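Local coordinates for protein argininosuccinate lyase (Chelativorans sp., PDB 6RXA) that is an engineered variant of EDDS lyase, a carbon-nitrogen lyase of the aspartase/fumarase superfamily that probably cleaves argininosuccinate to fumarate and arginine, at residues R187-R192 / V238-F243; L128-E133 / A334-T339; A180-R185 / A246-G251. The protein carries 2 engineered substitutions. One frame throughout, in Å; residues are numbered along the deposited sequence.

Contact 1 of 3, residues R187-R192 / V238-F243; sequences RELYAR and VAEHAF. With NA (sodium ion), chain F.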
loop_
_atom_site.group_PDB
_atom_site.type_symbol
_atom_site.label_atom_id
_atom_site.label_comp_id
_atom_site.label_asym_id
_atom_site.label_seq_id
_atom_site.Cartn_x
_atom_site.Cartn_y
_atom_site.Cartn_z
ATOM N N ARG A 187 11.389 20.433 -5.169
ATOM C CA ARG A 187 12.455 20.993 -6.003
ATOM C C ARG A 187 13.561 19.971 -6.265
ATOM O O ARG A 187 14.139 19.930 -7.361
ATOM C CB ARG A 187 13.038 22.241 -5.352
ATOM C CG ARG A 187 12.106 23.449 -5.354
ATOM C CD ARG A 187 12.779 24.701 -4.779
ATOM N NE ARG A 187 13.016 24.594 -3.344
ATOM C CZ ARG A 187 12.326 25.246 -2.409
ATOM N NH1 ARG A 187 11.346 26.093 -2.728
ATOM N NH2 ARG A 187 12.635 25.062 -1.139
ATOM N N GLU A 188 13.882 19.153 -5.261
ATOM C CA GLU A 188 14.838 18.067 -5.463
ATOM C C GLU A 188 14.349 17.105 -6.530
ATOM O O GLU A 188 15.124 16.675 -7.398
ATOM C CB GLU A 188 15.050 17.332 -4.139
ATOM C CG GLU A 188 15.778 18.162 -3.084
ATOM C CD GLU A 188 15.580 17.646 -1.669
ATOM O OE1 GLU A 188 15.028 16.545 -1.503
ATOM O OE2 GLU A 188 15.969 18.369 -0.727
ATOM N N LEU A 189 13.064 16.750 -6.475
ATOM C CA LEU A 189 12.463 15.897 -7.489
ATOM C C LEU A 189 12.517 16.559 -8.863
ATOM O O LEU A 189 12.795 15.897 -9.871
ATOM C CB LEU A 189 11.021 15.613 -7.085
ATOM C CG LEU A 189 10.139 15.004 -8.170
ATOM C CD1 LEU A 189 10.591 13.608 -8.561
ATOM C CD2 LEU A 189 8.694 14.962 -7.699
ATOM N N TYR A 190 12.253 17.865 -8.924
ATOM C CA TYR A 190 12.239 18.556 -10.208
ATOM C C TYR A 190 13.547 18.339 -10.952
ATOM O O TYR A 190 13.555 18.155 -12.176
ATOM C CB TYR A 190 11.970 20.045 -9.996
ATOM C CG TYR A 190 11.748 20.806 -11.294
ATOM C CD1 TYR A 190 10.496 20.846 -11.880
ATOM C CD2 TYR A 190 12.795 21.480 -11.925
ATOM C CE1 TYR A 190 10.285 21.548 -13.058
ATOM C CE2 TYR A 190 12.594 22.182 -13.104
ATOM C CZ TYR A 190 11.330 22.214 -13.661
ATOM O OH TYR A 190 11.112 22.912 -14.832
ATOM N N ALA A 191 14.667 18.335 -10.230
ATOM C CA ALA A 191 15.954 18.191 -10.901
ATOM C C ALA A 191 16.100 16.832 -11.575
ATOM O O ALA A 191 16.850 16.709 -12.559
ATOM C CB ALA A 191 17.095 18.409 -9.902
ATOM N N ARG A 192 15.431 15.805 -11.034
ATOM C CA ARG A 192 15.449 14.479 -11.643
ATOM C C ARG A 192 14.401 14.338 -12.747
ATOM O O ARG A 192 14.634 13.603 -13.713
ATOM C CB ARG A 192 15.289 13.387 -10.583
ATOM C CG ARG A 192 16.588 13.085 -9.832
ATOM C CD ARG A 192 16.415 11.997 -8.751
ATOM N NE ARG A 192 15.676 12.450 -7.579
ATOM C CZ ARG A 192 16.219 13.133 -6.573
ATOM N NH1 ARG A 192 17.508 13.452 -6.601
ATOM N NH2 ARG A 192 15.480 13.501 -5.546
ATOM N N VAL A 238 8.847 8.880 -11.359
ATOM C CA VAL A 238 7.392 8.764 -11.291
ATOM C C VAL A 238 6.967 8.294 -9.903
ATOM O O VAL A 238 6.045 8.849 -9.287
ATOM C CB VAL A 238 6.886 7.832 -12.410
ATOM C CG1 VAL A 238 5.381 7.741 -12.415
ATOM C CG2 VAL A 238 7.399 8.318 -13.770
ATOM N N ALA A 239 7.645 7.264 -9.389
ATOM C CA ALA A 239 7.412 6.824 -8.020
ATOM C C ALA A 239 7.672 7.951 -7.030
ATOM O O ALA A 239 6.892 8.147 -6.086
ATOM C CB ALA A 239 8.304 5.623 -7.704
ATOM N N GLU A 240 8.751 8.716 -7.239
ATOM C CA GLU A 240 9.093 9.784 -6.309
ATOM C C GLU A 240 8.061 10.906 -6.339
ATOM O O GLU A 240 7.713 11.456 -5.289
ATOM C CB GLU A 240 10.497 10.314 -6.587
ATOM C CG GLU A 240 10.970 11.335 -5.585
ATOM C CD GLU A 240 12.344 11.891 -5.896
ATOM O OE1 GLU A 240 13.032 11.373 -6.785
ATOM O OE2 GLU A 240 12.741 12.862 -5.238
ATOM N N HIS A 241 7.554 11.250 -7.520
ATOM C CA HIS A 241 6.486 12.246 -7.616
ATOM C C HIS A 241 5.247 11.786 -6.850
ATOM O O HIS A 241 4.660 12.552 -6.068
ATOM C CB HIS A 241 6.208 12.491 -9.101
ATOM C CG HIS A 241 5.415 13.720 -9.382
ATOM N ND1 HIS A 241 5.410 14.323 -10.622
ATOM C CD2 HIS A 241 4.588 14.453 -8.599
ATOM C CE1 HIS A 241 4.617 15.380 -10.587
ATOM N NE2 HIS A 241 4.104 15.480 -9.374
ATOM N N ALA A 242 4.869 10.522 -7.011
ATOM C CA ALA A 242 3.751 9.976 -6.254
ATOM C C ALA A 242 4.017 10.030 -4.754
ATOM O O ALA A 242 3.108 10.339 -3.962
ATOM C CB ALA A 242 3.468 8.541 -6.700
ATOM N N PHE A 243 5.250 9.738 -4.336
ATOM C CA PHE A 243 5.553 9.781 -2.915
ATOM C C PHE A 243 5.466 11.196 -2.347
ATOM O O PHE A 243 4.892 11.409 -1.268
ATOM C CB PHE A 243 6.936 9.230 -2.590
ATOM C CG PHE A 243 7.330 9.550 -1.187
ATOM C CD1 PHE A 243 6.703 8.907 -0.119
ATOM C CD2 PHE A 243 8.251 10.534 -0.915
ATOM C CE1 PHE A 243 7.010 9.225 1.171
ATOM C CE2 PHE A 243 8.569 10.853 0.394
ATOM C CZ PHE A 243 7.932 10.205 1.440
HETATM NA NA NA F . 14.781 14.399 -2.199
HETATM O O HOH W 1 12.629 14.540 -3.210
HETATM O O HOH W 2 15.042 12.414 -0.907
#
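Leu189 and Arg192 meet Glu240 and His241 where two antiparallel helices of the central helical bundle of the aspartase/fumarase fold run side by side, their axes 10.2 Å apart. The tightly packed part belongs to Leu189. Its CG lies beside the carbonyl carbon (chi1 167°), and its two methyls are split between neighbours: CD2 packs 3.5 Å from CA of His241, while CD1 lies 3.6 Å from CD of Glu240, the two side chains sliding past each other in opposite directions. Beyond these methyls the contact turns polar and hydrated. Arg192 bends at chi3 and grips the Glu240 carboxylate side-on, NE to OE1 and NH2 to OE2, the two planes only 21° apart. Were Arg192 an alanine, the carboxylate would probably lose this two-nitrogen grip and be held less firmly, by water 1 and by Arg185 of the second subunit, which is salt-bridged to Glu240 OE1. Next to the pair sits a sodium ion held by Glu188 OE1, two waters and Glu188 OE1 of the second subunit. The ion reaches the carboxylate through water 1, which donates to Glu240 OE2 at 2.6 Å. On its syn side that same OE2 takes the nearly straight 2.8 Å bond from Arg192 NH2.

Contact 2 of 3, residues L128-E133 / A334-T339; sequences LLRTIE and ALIAAT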
loop_
_atom_site.group_PDB
_atom_site.type_symbol
_atom_site.label_atom_id
_atom_site.label_comp_id
_atom_site.label_asym_id
_atom_site.label_seq_id
_atom_site.Cartn_x
_atom_site.Cartn_y
_atom_site.Cartn_z
ATOM N N LEU A 128 4.493 19.562 -11.833
ATOM C CA LEU A 128 5.303 19.843 -10.654
ATOM C C LEU A 128 5.419 21.342 -10.411
ATOM O O LEU A 128 5.314 21.793 -9.263
ATOM C CB LEU A 128 6.661 19.161 -10.796
ATOM C CG LEU A 128 7.601 19.112 -9.603
ATOM C CD1 LEU A 128 6.864 18.550 -8.413
ATOM C CD2 LEU A 128 8.784 18.236 -9.977
ATOM N N LEU A 129 5.602 22.149 -11.463
ATOM C CA LEU A 129 5.585 23.596 -11.270
ATOM C C LEU A 129 4.209 24.078 -10.804
ATOM O O LEU A 129 4.107 24.942 -9.927
ATOM C CB LEU A 129 6.014 24.322 -12.544
ATOM C CG LEU A 129 7.455 24.039 -12.961
ATOM C CD1 LEU A 129 7.817 24.823 -14.210
ATOM C CD2 LEU A 129 8.440 24.357 -11.850
ATOM N N ARG A 130 3.138 23.527 -11.379
ATOM C CA ARG A 130 1.786 23.819 -10.904
ATOM C C ARG A 130 1.641 23.494 -9.420
ATOM O O ARG A 130 1.058 24.276 -8.649
ATOM C CB ARG A 130 0.809 22.992 -11.739
ATOM C CG ARG A 130 -0.649 23.185 -11.403
ATOM C CD ARG A 130 -1.499 22.141 -12.116
ATOM N NE ARG A 130 -2.927 22.338 -11.874
ATOM C CZ ARG A 130 -3.832 21.362 -11.912
ATOM N NH1 ARG A 130 -3.458 20.106 -12.178
ATOM N NH2 ARG A 130 -5.107 21.642 -11.662
ATOM N N THR A 131 2.177 22.347 -9.001
ATOM C CA THR A 131 2.080 21.922 -7.610
ATOM C C THR A 131 2.902 22.820 -6.699
ATOM O O THR A 131 2.423 23.232 -5.634
ATOM C CB THR A 131 2.550 20.465 -7.507
ATOM O OG1 THR A 131 1.663 19.610 -8.239
ATOM C CG2 THR A 131 2.590 19.996 -6.070
ATOM N N ILE A 132 4.139 23.144 -7.097
ATOM C CA ILE A 132 4.968 24.054 -6.311
ATOM C C ILE A 132 4.280 25.402 -6.148
ATOM O O ILE A 132 4.284 25.983 -5.062
ATOM C CB ILE A 132 6.374 24.165 -6.933
ATOM C CG1 ILE A 132 7.106 22.834 -6.715
ATOM C CG2 ILE A 132 7.160 25.317 -6.328
ATOM C CD1 ILE A 132 8.390 22.672 -7.514
ATOM N N GLU A 133 3.668 25.915 -7.214
ATOM C CA GLU A 133 2.934 27.173 -7.101
ATOM C C GLU A 133 1.804 27.061 -6.081
ATOM O O GLU A 133 1.610 27.965 -5.260
ATOM C CB GLU A 133 2.407 27.574 -8.474
ATOM C CG GLU A 133 1.666 28.887 -8.491
ATOM C CD GLU A 133 1.187 29.253 -9.883
ATOM O OE1 GLU A 133 0.620 28.379 -10.567
ATOM O OE2 GLU A 133 1.384 30.406 -10.294
ATOM N N ALA A 334 -6.512 16.193 -8.073
ATOM C CA ALA A 334 -7.074 16.107 -6.726
ATOM C C ALA A 334 -6.192 16.819 -5.710
ATOM O O ALA A 334 -6.694 17.512 -4.816
ATOM C CB ALA A 334 -7.236 14.644 -6.317
ATOM N N LEU A 335 -4.874 16.620 -5.807
ATOM C CA LEU A 335 -3.943 17.292 -4.913
ATOM C C LEU A 335 -4.090 18.797 -5.010
ATOM O O LEU A 335 -4.110 19.491 -3.988
ATOM C CB LEU A 335 -2.511 16.867 -5.246
ATOM C CG LEU A 335 -1.406 17.526 -4.423
ATOM C CD1 LEU A 335 -0.176 16.606 -4.366
ATOM C CD2 LEU A 335 -0.988 18.890 -4.972
ATOM N N ILE A 336 -4.212 19.323 -6.234
ATOM C CA ILE A 336 -4.305 20.767 -6.409
ATOM C C ILE A 336 -5.603 21.286 -5.809
ATOM O O ILE A 336 -5.623 22.320 -5.134
ATOM C CB ILE A 336 -4.156 21.140 -7.900
ATOM C CG1 ILE A 336 -2.768 20.753 -8.437
ATOM C CG2 ILE A 336 -4.428 22.627 -8.076
ATOM C CD1 ILE A 336 -1.608 21.532 -7.864
ATOM N N ALA A 337 -6.706 20.573 -6.031
ATOM C CA ALA A 337 -7.989 20.978 -5.469
ATOM C C ALA A 337 -7.935 21.011 -3.947
ATOM O O ALA A 337 -8.407 21.967 -3.325
ATOM C CB ALA A 337 -9.083 20.035 -5.961
ATOM N N ALA A 338 -7.361 19.973 -3.334
ATOM C CA ALA A 338 -7.263 19.939 -1.881
ATOM C C ALA A 338 -6.349 21.037 -1.370
ATOM O O ALA A 338 -6.633 21.653 -0.332
ATOM C CB ALA A 338 -6.749 18.577 -1.433
ATOM N N THR A 339 -5.235 21.287 -2.064
ATOM C CA THR A 339 -4.318 22.337 -1.623
ATOM C C THR A 339 -4.973 23.706 -1.696
ATOM O O THR A 339 -4.834 24.519 -0.779
ATOM C CB THR A 339 -3.036 22.302 -2.458
ATOM O OG1 THR A 339 -2.413 21.016 -2.329
ATOM C CG2 THR A 339 -2.062 23.356 -1.990
#
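Arg130 and Thr131 meet Ile336 and Leu335 across two nearly parallel helices, whose axes approach to 10.2 Å at an angle of 13°. Taken in order, the segment opens with Leu128 and Leu129, which both face helix 168-193, and Arg130 is the first to reach across. Its chain is fully stretched from CG to NE, which carries the guanidinium out over Ile336; CG1 of Ile336 lies under the centre of one face, 3.7 Å from Arg130 CZ, and its CG2 comes 3.8 Å from Arg130 NH2. The charge itself is met elsewhere, by a salt bridge from NH1 to Asp333 and a hydrogen bond from the same nitrogen to Gln127 OE1. NH1 is thus engaged at the edge while one face of the group lies on the isoleucine.

Thr131 comes next, at the closest backbone pairing, its CA 6.6 Å from that of Ile336. Here the CD1 methyl of Ile336 settles against the helix itself, 3.7 Å from Thr131 CA. The threonine hydroxyl is tied back to Gln127 O one turn earlier, while its other branch, CG2, set beside the carbonyl carbon, touches Leu335 CD2 at 3.9 Å. Parallel packing of long helices 112-147 and 329-348, distant in sequence, is part of the central helical bundle of the aspartase/fumarase fold.

Contact 3 of 3, residues A180-R185 / A246-G251; sequences AKNLDR and AVFLSG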
loop_
_atom_site.group_PDB
_atom_site.type_symbol
_atom_site.label_atom_id
_atom_site.label_comp_id
_atom_site.label_asym_id
_atom_site.label_seq_id
_atom_site.Cartn_x
_atom_site.Cartn_y
_atom_site.Cartn_z
ATOM N N ALA A 180 7.928 24.062 4.112
ATOM C CA ALA A 180 9.255 24.377 3.605
ATOM C C ALA A 180 9.995 23.107 3.209
ATOM O O ALA A 180 10.627 23.053 2.146
ATOM C CB ALA A 180 10.023 25.176 4.649
ATOM N N LYS A 181 9.894 22.057 4.029
ATOM C CA LYS A 181 10.588 20.814 3.723
ATOM C C LYS A 181 9.943 20.100 2.541
ATOM O O LYS A 181 10.641 19.503 1.714
ATOM C CB LYS A 181 10.672 19.932 4.968
ATOM C CG LYS A 181 11.675 20.484 5.981
ATOM C CD LYS A 181 11.822 19.579 7.192
ATOM C CE LYS A 181 10.555 19.584 8.018
ATOM N NZ LYS A 181 10.841 19.030 9.383
ATOM N N ASN A 182 8.611 20.159 2.425
ATOM C CA ASN A 182 7.955 19.592 1.250
ATOM C C ASN A 182 8.334 20.337 -0.026
ATOM O O ASN A 182 8.495 19.716 -1.084
ATOM C CB ASN A 182 6.442 19.533 1.463
ATOM C CG ASN A 182 6.039 18.343 2.321
ATOM O OD1 ASN A 182 6.507 17.227 2.096
ATOM N ND2 ASN A 182 5.203 18.579 3.324
ATOM N N LEU A 183 8.523 21.657 0.055
ATOM C CA LEU A 183 8.991 22.395 -1.119
ATOM C C LEU A 183 10.398 21.949 -1.510
ATOM O O LEU A 183 10.696 21.804 -2.697
ATOM C CB LEU A 183 8.917 23.898 -0.860
ATOM C CG LEU A 183 7.493 24.463 -0.944
ATOM C CD1 LEU A 183 7.415 25.822 -0.298
ATOM C CD2 LEU A 183 6.984 24.540 -2.393
ATOM N N ASP A 184 11.271 21.710 -0.531
ATOM C CA ASP A 184 12.571 21.126 -0.841
ATOM C C ASP A 184 12.408 19.768 -1.528
ATOM O O ASP A 184 13.083 19.483 -2.525
ATOM C CB ASP A 184 13.417 20.974 0.420
ATOM C CG ASP A 184 14.028 22.279 0.900
ATOM O OD1 ASP A 184 14.265 23.203 0.087
ATOM O OD2 ASP A 184 14.309 22.359 2.120
ATOM N N ARG A 185 11.524 18.902 -1.007
ATOM C CA ARG A 185 11.350 17.592 -1.635
ATOM C C ARG A 185 10.945 17.739 -3.098
ATOM O O ARG A 185 11.442 17.022 -3.976
ATOM C CB ARG A 185 10.280 16.767 -0.915
ATOM C CG ARG A 185 10.656 16.216 0.440
ATOM C CD ARG A 185 9.508 15.310 1.040
ATOM N NE ARG A 185 10.036 14.846 2.299
ATOM C CZ ARG A 185 9.828 15.423 3.472
ATOM N NH1 ARG A 185 8.947 16.415 3.618
ATOM N NH2 ARG A 185 10.483 14.966 4.517
ATOM N N ALA A 246 2.050 12.114 -1.786
ATOM C CA ALA A 246 1.420 11.419 -0.671
ATOM C C ALA A 246 1.870 11.987 0.673
ATOM O O ALA A 246 1.057 12.153 1.589
ATOM C CB ALA A 246 1.699 9.923 -0.720
ATOM N N VAL A 247 3.172 12.236 0.838
ATOM C CA VAL A 247 3.639 12.720 2.143
ATOM C C VAL A 247 3.186 14.157 2.396
ATOM O O VAL A 247 2.725 14.491 3.497
ATOM C CB VAL A 247 5.153 12.501 2.354
ATOM C CG1 VAL A 247 5.987 13.518 1.595
ATOM C CG2 VAL A 247 5.473 12.550 3.861
ATOM N N PHE A 248 3.291 15.025 1.381
ATOM C CA PHE A 248 2.749 16.371 1.481
ATOM C C PHE A 248 1.268 16.338 1.853
ATOM O O PHE A 248 0.822 17.029 2.778
ATOM C CB PHE A 248 2.960 17.133 0.162
ATOM C CG PHE A 248 2.023 18.294 0.014
ATOM C CD1 PHE A 248 2.126 19.389 0.851
ATOM C CD2 PHE A 248 0.993 18.257 -0.895
ATOM C CE1 PHE A 248 1.241 20.423 0.777
ATOM C CE2 PHE A 248 0.100 19.294 -0.985
ATOM C CZ PHE A 248 0.213 20.387 -0.160
ATOM N N LEU A 249 0.489 15.512 1.156
ATOM C CA LEU A 249 -0.942 15.460 1.437
ATOM C C LEU A 249 -1.220 14.896 2.820
ATOM O O LEU A 249 -2.246 15.243 3.415
ATOM C CB LEU A 249 -1.698 14.699 0.346
ATOM C CG LEU A 249 -1.936 15.502 -0.948
ATOM C CD1 LEU A 249 -2.410 14.615 -2.076
ATOM C CD2 LEU A 249 -2.956 16.608 -0.689
ATOM N N SER A 250 -0.346 14.023 3.340
ATOM C CA SER A 250 -0.585 13.519 4.689
ATOM C C SER A 250 -0.505 14.652 5.706
ATOM O O SER A 250 -1.266 14.659 6.683
ATOM C CB SER A 250 0.356 12.362 5.057
ATOM O OG SER A 250 1.631 12.826 5.467
ATOM N N GLY A 251 0.369 15.637 5.478
ATOM C CA GLY A 251 0.419 16.768 6.385
ATOM C C GLY A 251 -0.787 17.663 6.233
ATOM O O GLY A 251 -1.244 18.275 7.204
HETATM O O HOH W 3 3.701 16.672 5.003
#
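Helices 168-193 and 236-262 run antiparallel here, at 166° with axes 10.4 Å apart, and come closest where the CA of Asn182 stands 6.1 Å from that of Phe248. Asn182 is the side chain that meets Phe248 there. Its amide lies against the backbone of Phe248, ND2 being 3.8 Å from Phe248 CA, and the same nitrogen approaches the edge of the phenyl ring near its plane, 4.0 Å from CD1. Amide and ring stand almost upright to each other, 83° apart. The meeting is one of van der Waals contact; what links the helices by hydrogen bonds is water 3, which accepts from Asn182 ND2 at 3.0 Å and donates to Val247 O at 2.8 Å. That carbonyl is busy, taking bonds from Ser250 OG and Gly251 N of its own helix as well.

The amide's other arm, OD1, touches Val247 CG1 at 3.8 Å. This methyl sits between the backbone N and the carbonyl carbon (chi1 77°) and also meets Arg185 CD, the two side chains crossing at about a right angle. OD1 further accepts a bent 3.0 Å bond from Arg185 NH1, reaching it from well above the carbonyl plane, so Asn182 is braced from within its own helix. Phe248, for its part, packs on Val135, Leu335 and Thr339. NE of the Arg185 guanidinium forms a salt bridge to Glu240 of the second subunit, which places the pair in the multi-helix core through which subunits of the aspartase/fumarase superfamily associate as tetramers.

Contacts 1 and 3 join the same two helices, 168-193 and 236-262, at successive levels, whereas contact 2 brings together 112-147 and 329-348. All three are largely buried, but their surroundings differ. Contacts 1 and 3 border the second subunit and are rich in polar groups: a direct charge pair beside sodium in contact 1, a neutral amide and a bridging water in contact 3. Contact 2 touches no other chain and joins its helices through aliphatic groups and a guanidinium laid flat on an isoleucine, with the arginine partly exposed. Contact 2 touches both others: Leu128 CD2 lies 3.5 Å from Tyr190 CA, and Leu335 CD1 is 3.8 Å from Leu249 CD1.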